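Local coordinates for protein coclaurine N-methyltransferase (Coptis japonica, PDB 6GKV) that transfers a methyl group from S-adenosyl-L-methionine to the ring nitrogen of coclaurine and probably of related tetrahydroisoquinolines in plant alkaloid biosynthesis, at residues V19-I24 against F326-M331; T65-L70 against D181-E186; A136-V141 against E161-E166. All coordinates share one frame; numbering follows the deposited sequence.

Contact 1 of 3, residues V19-I24 against F326-M331; sequences VPYDDI and FCLSGM. With F2W (6,7-dimethoxy-2-methyl-1,2,3,4-tetrahydroisoquinolin-2-ium), chain D.
Leu328 reaches out from helix 313-335 and sets its CD1 methyl against Ile24 in the first turn of helix 21-39, the two side chains crossing at about a right angle. That one methyl meets both arms of the isoleucine: Leu328 CD1 lies 3.5 Å from Ile24 CD1 and 3.6 Å from Ile24 CG2. The torsions of Ile24 open this fork, with CG1 beside the backbone N (chi1 -54°) and CG2 anti to it. The other methyl of Leu328, CD2, sits over one face of the Tyr21 ring, while the rim carbon Tyr21 CD1 is 4.3 Å from Leu328 CD1. The phenol oxygen plays no part in this apolar meeting; it is hydrogen-bonded to Asp296 on helix 281-297, a helix whose Leu292 touches both Tyr21 and Leu328. The contact thus joins the helical N-terminal region to the C-terminal helix 313-335, which precedes the last strand of the Rossmann-type methyltransferase sheet and carries part of the alkaloid pocket. Within 326-331, Phe326 and Gly330 belong to that pocket. One methoxy carbon of N-methylheliamine, CAM, lies over a face of the Phe326 ring, offset toward its rim, with Phe326 CE2 4.0 Å from CAM. The backbone Phe326 O is 3.3 Å from CAM. An alanine in place of Phe326 would remove this ring face and is likely to open a gap beside the methoxy group, leaving it freer to turn. Gly330 passes close by, its CA 3.5 Å from the same CAM.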
loop_
_atom_site.group_PDB
_atom_site.type_symbol
_atom_site.label_atom_id
_atom_site.label_comp_id
_atom_site.label_asym_id
_atom_site.label_seq_id
_atom_site.Cartn_x
_atom_site.Cartn_y
_atom_site.Cartn_z
ATOM N N VAL A 19 7.274 -14.225 37.813
ATOM C CA VAL A 19 7.934 -14.749 36.619
ATOM C C VAL A 19 9.071 -13.815 36.195
ATOM O O VAL A 19 8.840 -12.620 35.970
ATOM C CB VAL A 19 6.927 -14.917 35.464
ATOM C CG1 VAL A 19 7.601 -15.487 34.228
ATOM C CG2 VAL A 19 5.767 -15.800 35.910
ATOM N N PRO A 20 10.303 -14.352 36.084
ATOM C CA PRO A 20 11.487 -13.541 35.751
ATOM C C PRO A 20 11.360 -12.895 34.365
ATOM O O PRO A 20 10.681 -13.464 33.513
ATOM C CB PRO A 20 12.635 -14.553 35.783
ATOM C CG PRO A 20 12.089 -15.735 36.535
ATOM C CD PRO A 20 10.638 -15.779 36.201
ATOM N N TYR A 21 11.986 -11.736 34.159
ATOM C CA TYR A 21 11.834 -10.977 32.910
ATOM C C TYR A 21 12.076 -11.788 31.652
ATOM O O TYR A 21 11.323 -11.655 30.686
ATOM C CB TYR A 21 12.768 -9.763 32.884
ATOM C CG TYR A 21 12.214 -8.537 33.556
ATOM C CD1 TYR A 21 10.965 -8.557 34.147
ATOM C CD2 TYR A 21 12.961 -7.369 33.631
ATOM C CE1 TYR A 21 10.471 -7.445 34.802
ATOM C CE2 TYR A 21 12.477 -6.252 34.271
ATOM C CZ TYR A 21 11.226 -6.290 34.860
ATOM O OH TYR A 21 10.713 -5.179 35.506
ATOM N N ASP A 22 13.119 -12.617 31.675
ATOM C CA ASP A 22 13.530 -13.404 30.512
ATOM C C ASP A 22 12.525 -14.470 30.154
ATOM O O ASP A 22 12.311 -14.751 28.975
ATOM C CB ASP A 22 14.884 -14.073 30.752
ATOM C CG ASP A 22 16.016 -13.083 30.774
ATOM O OD1 ASP A 22 15.796 -11.936 30.329
ATOM O OD2 ASP A 22 17.114 -13.444 31.238
ATOM N N ASP A 23 11.943 -15.086 31.175
ATOM C CA ASP A 23 10.888 -16.066 30.971
ATOM C C ASP A 23 9.670 -15.398 30.323
ATOM O O ASP A 23 8.939 -16.031 29.566
ATOM C CB ASP A 23 10.502 -16.727 32.301
ATOM C CG ASP A 23 11.543 -17.741 32.795
ATOM O OD1 ASP A 23 12.513 -17.344 33.478
ATOM O OD2 ASP A 23 11.367 -18.947 32.532
ATOM N N ILE A 24 9.451 -14.120 30.630
ATOM C CA ILE A 24 8.296 -13.389 30.100
ATOM C C ILE A 24 8.531 -13.062 28.641
ATOM O O ILE A 24 7.651 -13.269 27.805
ATOM C CB ILE A 24 8.000 -12.061 30.854
ATOM C CG1 ILE A 24 7.854 -12.264 32.370
ATOM C CG2 ILE A 24 6.739 -11.376 30.285
ATOM C CD1 ILE A 24 7.604 -10.938 33.118
ATOM N N PHE A 326 3.358 -3.855 30.134
ATOM C CA PHE A 326 3.116 -2.861 29.096
ATOM C C PHE A 326 4.371 -2.708 28.261
ATOM O O PHE A 326 4.377 -2.881 27.051
ATOM C CB PHE A 326 2.749 -1.525 29.739
ATOM C CG PHE A 326 2.366 -0.458 28.771
ATOM C CD1 PHE A 326 1.036 -0.300 28.387
ATOM C CD2 PHE A 326 3.316 0.417 28.271
ATOM C CE1 PHE A 326 0.664 0.706 27.507
ATOM C CE2 PHE A 326 2.954 1.413 27.387
ATOM C CZ PHE A 326 1.625 1.556 27.007
ATOM N N CYS A 327 5.437 -2.366 28.965
ATOM C CA CYS A 327 6.736 -2.093 28.404
ATOM C C CYS A 327 7.425 -3.348 27.833
ATOM O O CYS A 327 8.133 -3.272 26.830
ATOM C CB CYS A 327 7.601 -1.435 29.476
ATOM S SG CYS A 327 6.953 0.103 30.095
ATOM N N LEU A 328 7.206 -4.497 28.454
ATOM C CA LEU A 328 7.783 -5.742 27.967
ATOM C C LEU A 328 7.111 -6.135 26.665
ATOM O O LEU A 328 7.798 -6.562 25.710
ATOM C CB LEU A 328 7.627 -6.867 28.995
ATOM C CG LEU A 328 8.393 -6.836 30.328
ATOM C CD1 LEU A 328 8.045 -8.081 31.072
ATOM C CD2 LEU A 328 9.905 -6.781 30.129
ATOM N N SER A 329 5.775 -6.031 26.641
ATOM C CA SER A 329 5.025 -6.214 25.401
ATOM C C SER A 329 5.578 -5.299 24.302
ATOM O O SER A 329 5.862 -5.749 23.199
ATOM C CB SER A 329 3.544 -5.931 25.603
ATOM O OG SER A 329 2.956 -6.945 26.384
ATOM N N GLY A 330 5.750 -4.021 24.624
ATOM C CA GLY A 330 6.317 -3.075 23.679
ATOM C C GLY A 330 7.715 -3.447 23.218
ATOM O O GLY A 330 8.005 -3.421 22.023
ATOM N N MET A 331 8.586 -3.794 24.160
ATOM C CA MET A 331 9.954 -4.186 23.815
ATOM C C MET A 331 10.031 -5.347 22.822
ATOM O O MET A 331 10.687 -5.261 21.802
ATOM C CB MET A 331 10.734 -4.572 25.063
ATOM C CG MET A 331 11.540 -3.450 25.651
ATOM S SD MET A 331 12.415 -4.011 27.119
ATOM C CE MET A 331 13.539 -5.180 26.412
HETATM C CAM F2W D . 3.490 -1.096 24.379
HETATM O OAK F2W D . 2.781 -1.565 23.209
HETATM C CAB F2W D . 2.042 -0.546 22.661
HETATM C CAA F2W D . 2.043 0.761 23.163
HETATM C CAF F2W D . 1.244 1.712 22.534
HETATM C CAJ F2W D . 1.209 3.035 22.935
HETATM C CAI F2W D . -0.053 3.875 22.552
HETATM N NAH F2W D . -0.107 3.802 21.083
HETATM C CAO F2W D . -1.442 4.365 20.800
HETATM C CAG F2W D . -0.288 2.357 20.921
HETATM C CAE F2W D . 0.541 1.394 21.403
HETATM C CAD F2W D . 0.515 0.087 20.922
HETATM C CAC F2W D . 1.303 -0.871 21.535
HETATM O OAL F2W D . 1.365 -2.184 21.150
HETATM C CAN F2W D . 0.627 -2.604 19.986
#

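Contact 2 of 3, residues T65-L70 against D181-E186. With SAH (S-adenosyl-L-homocysteine), chain C.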
loop_
_atom_site.group_PDB
_atom_site.type_symbol
_atom_site.label_atom_id
_atom_site.label_comp_id
_atom_site.label_asym_id
_atom_site.label_seq_id
_atom_site.Cartn_x
_atom_site.Cartn_y
_atom_site.Cartn_z
ATOM N N THR A 65 -15.367 2.376 19.312
ATOM C CA THR A 65 -16.096 1.613 20.320
ATOM C C THR A 65 -15.311 1.637 21.630
ATOM O O THR A 65 -14.121 1.992 21.644
ATOM C CB THR A 65 -16.343 0.151 19.884
ATOM O OG1 THR A 65 -15.097 -0.555 19.810
ATOM C CG2 THR A 65 -17.033 0.109 18.531
ATOM N N GLU A 66 -15.990 1.266 22.718
ATOM C CA GLU A 66 -15.398 1.210 24.058
ATOM C C GLU A 66 -14.662 2.499 24.432
ATOM O O GLU A 66 -13.564 2.437 24.976
ATOM C CB GLU A 66 -14.434 0.022 24.169
ATOM C CG GLU A 66 -14.978 -1.303 23.634
ATOM C CD GLU A 66 -16.098 -1.873 24.491
ATOM O OE1 GLU A 66 -16.213 -1.469 25.666
ATOM O OE2 GLU A 66 -16.867 -2.723 23.986
ATOM N N VAL A 67 -15.274 3.651 24.158
ATOM C CA VAL A 67 -14.577 4.944 24.224
ATOM C C VAL A 67 -14.255 5.423 25.640
ATOM O O VAL A 67 -13.127 5.826 25.923
ATOM C CB VAL A 67 -15.398 6.041 23.529
ATOM C CG1 VAL A 67 -14.611 7.347 23.474
ATOM C CG2 VAL A 67 -15.822 5.581 22.146
ATOM N N GLU A 68 -15.247 5.399 26.523
ATOM C CA GLU A 68 -15.045 5.912 27.878
ATOM C C GLU A 68 -14.518 4.829 28.830
ATOM O O GLU A 68 -13.907 5.161 29.849
ATOM C CB GLU A 68 -16.329 6.541 28.442
ATOM C CG GLU A 68 -16.537 7.998 27.993
ATOM C CD GLU A 68 -15.486 8.962 28.551
ATOM O OE1 GLU A 68 -14.759 8.591 29.501
ATOM O OE2 GLU A 68 -15.367 10.083 28.008
ATOM N N THR A 69 -14.733 3.550 28.505
ATOM C CA THR A 69 -14.056 2.461 29.220
ATOM C C THR A 69 -12.603 2.262 28.708
ATOM O O THR A 69 -11.848 1.465 29.279
ATOM C CB THR A 69 -14.835 1.118 29.121
ATOM O OG1 THR A 69 -15.267 0.889 27.776
ATOM C CG2 THR A 69 -16.060 1.094 30.058
ATOM N N LEU A 70 -12.227 2.975 27.636
ATOM C CA LEU A 70 -10.824 3.087 27.229
ATOM C C LEU A 70 -10.154 4.233 27.989
ATOM O O LEU A 70 -9.000 4.112 28.403
ATOM C CB LEU A 70 -10.689 3.304 25.709
ATOM C CG LEU A 70 -9.341 3.716 25.085
ATOM C CD1 LEU A 70 -8.193 2.807 25.529
ATOM C CD2 LEU A 70 -9.447 3.762 23.558
ATOM N N ASP A 181 -14.702 14.243 23.182
ATOM C CA ASP A 181 -14.641 12.924 22.567
ATOM C C ASP A 181 -14.522 13.166 21.063
ATOM O O ASP A 181 -15.424 13.717 20.437
ATOM C CB ASP A 181 -15.870 12.074 22.919
ATOM C CG ASP A 181 -15.852 10.687 22.264
ATOM O OD1 ASP A 181 -14.766 10.180 21.918
ATOM O OD2 ASP A 181 -16.934 10.088 22.099
ATOM N N ILE A 182 -13.387 12.788 20.490
ATOM C CA ILE A 182 -13.139 13.037 19.080
ATOM C C ILE A 182 -14.119 12.219 18.235
ATOM O O ILE A 182 -14.473 12.617 17.121
ATOM C CB ILE A 182 -11.668 12.726 18.731
ATOM C CG1 ILE A 182 -10.759 13.651 19.543
ATOM C CG2 ILE A 182 -11.393 12.894 17.233
ATOM C CD1 ILE A 182 -9.274 13.384 19.379
ATOM N N THR A 183 -14.579 11.097 18.787
ATOM C CA THR A 183 -15.616 10.268 18.163
ATOM C C THR A 183 -16.883 11.066 17.832
ATOM O O THR A 183 -17.524 10.849 16.806
ATOM C CB THR A 183 -15.992 9.091 19.087
ATOM O OG1 THR A 183 -14.884 8.195 19.169
ATOM C CG2 THR A 183 -17.216 8.338 18.575
ATOM N N THR A 184 -17.238 11.998 18.710
ATOM C CA THR A 184 -18.480 12.747 18.548
ATOM C C THR A 184 -18.276 14.251 18.430
ATOM O O THR A 184 -19.245 14.992 18.271
ATOM C CB THR A 184 -19.455 12.511 19.729
ATOM O OG1 THR A 184 -18.768 12.714 20.970
ATOM C CG2 THR A 184 -20.030 11.111 19.693
ATOM N N HIS A 185 -17.038 14.720 18.525
ATOM C CA HIS A 185 -16.852 16.162 18.542
ATOM C C HIS A 185 -17.024 16.783 17.156
ATOM O O HIS A 185 -16.413 16.359 16.173
ATOM C CB HIS A 185 -15.486 16.551 19.117
ATOM C CG HIS A 185 -15.332 18.030 19.322
ATOM N ND1 HIS A 185 -15.974 18.708 20.330
ATOM C CD2 HIS A 185 -14.639 18.956 18.616
ATOM C CE1 HIS A 185 -15.673 19.998 20.251
ATOM N NE2 HIS A 185 -14.868 20.170 19.222
ATOM N N GLU A 186 -17.883 17.789 17.090
ATOM C CA GLU A 186 -17.945 18.642 15.923
ATOM C C GLU A 186 -17.409 20.007 16.327
ATOM O O GLU A 186 -17.510 20.399 17.484
ATOM C CB GLU A 186 -19.373 18.742 15.372
ATOM C CG GLU A 186 -19.963 17.420 14.854
ATOM C CD GLU A 186 -19.360 16.951 13.519
ATOM O OE1 GLU A 186 -18.340 17.522 13.067
ATOM O OE2 GLU A 186 -19.915 16.001 12.918
HETATM N N SAH C . -0.550 11.602 21.333
HETATM C CA SAH C . -0.009 11.444 22.676
HETATM C CB SAH C . -0.587 10.210 23.353
HETATM C CG SAH C . -0.900 9.030 22.437
HETATM S SD SAH C . -1.794 7.728 23.331
HETATM C C SAH C . 1.509 11.346 22.665
HETATM O O SAH C . 2.069 11.106 21.595
HETATM O OXT SAH C . 2.182 11.496 23.699
HETATM C "C5'" SAH C . -3.390 8.136 22.569
HETATM C "C4'" SAH C . -3.961 9.500 22.976
HETATM O "O4'" SAH C . -5.227 9.707 22.370
HETATM C "C3'" SAH C . -4.175 9.625 24.479
HETATM O "O3'" SAH C . -3.879 10.942 24.869
HETATM C "C2'" SAH C . -5.654 9.422 24.689
HETATM O "O2'" SAH C . -6.067 10.195 25.789
HETATM C "C1'" SAH C . -6.224 9.921 23.362
HETATM N N9 SAH C . -7.503 9.272 22.991
HETATM C C8 SAH C . -7.791 7.926 22.912
HETATM N N7 SAH C . -9.088 7.786 22.533
HETATM C C5 SAH C . -9.632 9.025 22.369
HETATM C C6 SAH C . -10.908 9.470 22.004
HETATM N N6 SAH C . -11.889 8.606 21.729
HETATM N N1 SAH C . -11.154 10.829 21.932
HETATM C C2 SAH C . -10.150 11.735 22.225
HETATM N N3 SAH C . -8.894 11.290 22.584
HETATM C C4 SAH C . -8.644 9.959 22.657
#
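Van der Waals contact across the segments rests on Val67, whose two methyls meet a carboxylate oxygen of Asp181 and the hydroxyl oxygen of Thr183. CG1 of Val67 comes up against the carboxylate of Asp181 from the opposite direction, 3.2 Å from Asp181 OD1, and also lies 3.5 Å from the adenine amino nitrogen N6 of S-adenosyl-L-homocysteine. The anti placement of CG1 relative to the backbone N (chi1 -174°) turns the second methyl, CG2, to Thr183, where it stays 4.1 Å from OG1. Ile182 packs against the C2 side of the adenine, its CD1 3.4 Å from C2 of the ligand.

The polar interactions with the ligand centre on 181-186. The ligand N6 donates to Asp181 OD1 over 3.3 Å at an N-H...O angle of 152°, and the backbone N of Ile182 gives a weak but nearly straight bond to adenine N1, at 166°. Together they engage N6 and N1 of the base, consistent with adenine recognition in Rossmann-type methyltransferases. Weak bonds from Thr183 N to Asp181 OD1 and from Thr184 OG1 to Asp181 OD2 probably help to orient the carboxylate.

Segment 181-186 is the loop following strand 176-179, an outermost strand of the main sheet within this chain, and leads on to strand 191-197; segment 65-70 lies in the loop between helix 44-58 and helix 70-73 and flanks the base at its N6.

Contact 3 of 3, residues A136-V141 against E161-E166; sequences ALTLHV and EYIEEE
Leu139 and Ile163, the two residues with most surface buried here, meet through one methyl each: Leu139 CD2 rests 4.0 Å from Ile163 CG2, an ordinary van der Waals distance. The side chains approach each other at a slant. With its CG beside the backbone N (chi1 -54°), Leu139 extends its branched end across to helix 157-168. On Ile163 it is the short branch, CG2, that does the touching. The same methyl also faces Thr138, whose CG2 comes to 4.5 Å from Ile163 CG2, a looser approach. Thr138 OG1 is engaged with Asp129 on strand 126-130, so the threonine presents its methyl to the neighbouring helix while its hydroxyl is tied to the sheet.

Helices 136-143 and 157-168 are successive helices of the Rossmann-type fold, linked through strand 149-154, which is parallel to strand 126-130 beside it, and Val150 and Ala152 of that connecting strand touch Thr138. Ala136 fits the last position of a GxGxxA pattern beginning at Gly131, probably the glycine-rich loop of this family; Gly133 within it binds S-adenosyl-L-homocysteine.

About one turn on from Ile163, Glu166 also points its CB toward helix 136-143 and loses some surface there, without close contact. Its carboxylate forms a salt bridge with Arg170, which itself touches Leu139. Within helix 157-168, Glu166 CB lies over one face of the Tyr162 ring four residues earlier, offset toward the rim.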
loop_
_atom_site.group_PDB
_atom_site.type_symbol
_atom_site.label_atom_id
_atom_site.label_comp_id
_atom_site.label_asym_id
_atom_site.label_seq_id
_atom_site.Cartn_x
_atom_site.Cartn_y
_atom_site.Cartn_z
ATOM N N ALA A 136 3.290 16.493 24.993
ATOM C CA ALA A 136 4.691 16.505 24.578
ATOM C C ALA A 136 4.876 17.288 23.277
ATOM O O ALA A 136 5.798 18.115 23.160
ATOM C CB ALA A 136 5.201 15.097 24.421
ATOM N N LEU A 137 3.977 17.054 22.320
ATOM C CA LEU A 137 4.044 17.731 21.021
ATOM C C LEU A 137 3.493 19.152 21.076
ATOM O O LEU A 137 4.094 20.070 20.521
ATOM C CB LEU A 137 3.293 16.931 19.959
ATOM C CG LEU A 137 3.250 17.477 18.526
ATOM C CD1 LEU A 137 4.657 17.656 17.918
ATOM C CD2 LEU A 137 2.403 16.550 17.664
ATOM N N THR A 138 2.354 19.328 21.743
ATOM C CA THR A 138 1.753 20.652 21.900
ATOM C C THR A 138 2.756 21.641 22.470
ATOM O O THR A 138 3.010 22.683 21.875
ATOM C CB THR A 138 0.509 20.601 22.807
ATOM O OG1 THR A 138 -0.564 19.979 22.096
ATOM C CG2 THR A 138 0.079 22.001 23.217
ATOM N N LEU A 139 3.343 21.295 23.609
ATOM C CA LEU A 139 4.270 22.186 24.297
ATOM C C LEU A 139 5.519 22.468 23.462
ATOM O O LEU A 139 6.064 23.573 23.478
ATOM C CB LEU A 139 4.657 21.587 25.652
ATOM C CG LEU A 139 3.426 21.237 26.484
ATOM C CD1 LEU A 139 3.775 20.614 27.859
ATOM C CD2 LEU A 139 2.560 22.490 26.622
ATOM N N HIS A 140 5.963 21.455 22.733
ATOM C CA HIS A 140 7.189 21.543 21.953
ATOM C C HIS A 140 7.003 22.475 20.762
ATOM O O HIS A 140 7.822 23.365 20.518
ATOM C CB HIS A 140 7.613 20.148 21.486
ATOM C CG HIS A 140 8.856 20.134 20.649
ATOM N ND1 HIS A 140 8.830 20.233 19.274
ATOM C CD2 HIS A 140 10.159 20.012 20.997
ATOM C CE1 HIS A 140 10.066 20.176 18.808
ATOM N NE2 HIS A 140 10.891 20.044 19.832
ATOM N N VAL A 141 5.920 22.263 20.021
ATOM C CA VAL A 141 5.589 23.127 18.894
ATOM C C VAL A 141 5.280 24.538 19.395
ATOM O O VAL A 141 5.724 25.524 18.799
ATOM C CB VAL A 141 4.387 22.570 18.085
ATOM C CG1 VAL A 141 3.872 23.588 17.073
ATOM C CG2 VAL A 141 4.772 21.278 17.393
ATOM N N GLU A 161 -5.634 18.746 32.408
ATOM C CA GLU A 161 -4.973 19.181 33.657
ATOM C C GLU A 161 -3.568 19.694 33.418
ATOM O O GLU A 161 -3.273 20.882 33.523
ATOM C CB GLU A 161 -4.864 18.006 34.641
ATOM C CG GLU A 161 -6.032 17.739 35.608
ATOM C CD GLU A 161 -6.722 18.998 36.096
ATOM O OE1 GLU A 161 -6.032 19.992 36.429
ATOM O OE2 GLU A 161 -7.969 18.987 36.182
ATOM N N TYR A 162 -2.718 18.750 33.046
ATOM C CA TYR A 162 -1.287 18.932 33.071
ATOM C C TYR A 162 -0.813 19.959 32.058
ATOM O O TYR A 162 0.165 20.678 32.300
ATOM C CB TYR A 162 -0.586 17.591 32.823
ATOM C CG TYR A 162 0.900 17.756 32.719
ATOM C CD1 TYR A 162 1.662 17.965 33.852
ATOM C CD2 TYR A 162 1.538 17.725 31.487
ATOM C CE1 TYR A 162 3.022 18.129 33.768
ATOM C CE2 TYR A 162 2.898 17.894 31.391
ATOM C CZ TYR A 162 3.639 18.100 32.538
ATOM O OH TYR A 162 5.005 18.265 32.448
ATOM N N ILE A 163 -1.495 20.042 30.924
ATOM C CA ILE A 163 -0.978 20.877 29.853
ATOM C C ILE A 163 -1.183 22.344 30.204
ATOM O O ILE A 163 -0.229 23.114 30.227
ATOM C CB ILE A 163 -1.630 20.520 28.507
ATOM C CG1 ILE A 163 -1.102 19.155 28.055
ATOM C CG2 ILE A 163 -1.285 21.550 27.468
ATOM C CD1 ILE A 163 -1.920 18.487 26.983
ATOM N N GLU A 164 -2.416 22.715 30.521
ATOM C CA GLU A 164 -2.732 24.099 30.827
ATOM C C GLU A 164 -1.840 24.649 31.939
ATOM O O GLU A 164 -1.385 25.795 31.882
ATOM C CB GLU A 164 -4.210 24.219 31.202
ATOM C CG GLU A 164 -5.128 23.967 30.012
ATOM C CD GLU A 164 -6.582 24.285 30.292
ATOM O OE1 GLU A 164 -6.973 24.320 31.480
ATOM O OE2 GLU A 164 -7.325 24.513 29.309
ATOM N N GLU A 165 -1.568 23.814 32.934
ATOM C CA GLU A 165 -0.734 24.219 34.051
ATOM C C GLU A 165 0.729 24.355 33.635
ATOM O O GLU A 165 1.373 25.378 33.899
ATOM C CB GLU A 165 -0.886 23.221 35.194
ATOM C CG GLU A 165 -2.346 22.966 35.548
ATOM C CD GLU A 165 -2.625 23.047 37.033
ATOM O OE1 GLU A 165 -1.679 22.833 37.823
ATOM O OE2 GLU A 165 -3.785 23.331 37.408
ATOM N N GLU A 166 1.242 23.332 32.959
ATOM C CA GLU A 166 2.642 23.320 32.565
ATOM C C GLU A 166 2.919 24.205 31.353
ATOM O O GLU A 166 4.069 24.320 30.928
ATOM C CB GLU A 166 3.102 21.889 32.283
ATOM C CG GLU A 166 4.043 21.350 33.342
ATOM C CD GLU A 166 5.468 21.813 33.150
ATOM O OE1 GLU A 166 6.114 21.348 32.192
ATOM O OE2 GLU A 166 5.944 22.639 33.958
#

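Overall arrangement
The three contacts do not touch one another, and each lies near one of the two ligands. Contact 1 reaches the N-methylheliamine pocket through helix 313-335, whereas contact 2 adjoins the adenine end of S-adenosyl-L-homocysteine, with the side chain of Val67 about 14 Å from the alkaloid; their centres lie 30 Å apart, on opposite sides of the chain's centre. Contact 3 lies near the S-adenosyl-L-homocysteine site: the side chain of Ile163 is about 8 Å from the ligand and about 5 Å from that of Gln159, which binds it. Contacts 2 and 3, their centres 22 Å apart, are nested along the chain, 136-166 inside 65-186, and both inside the span closed by contact 1.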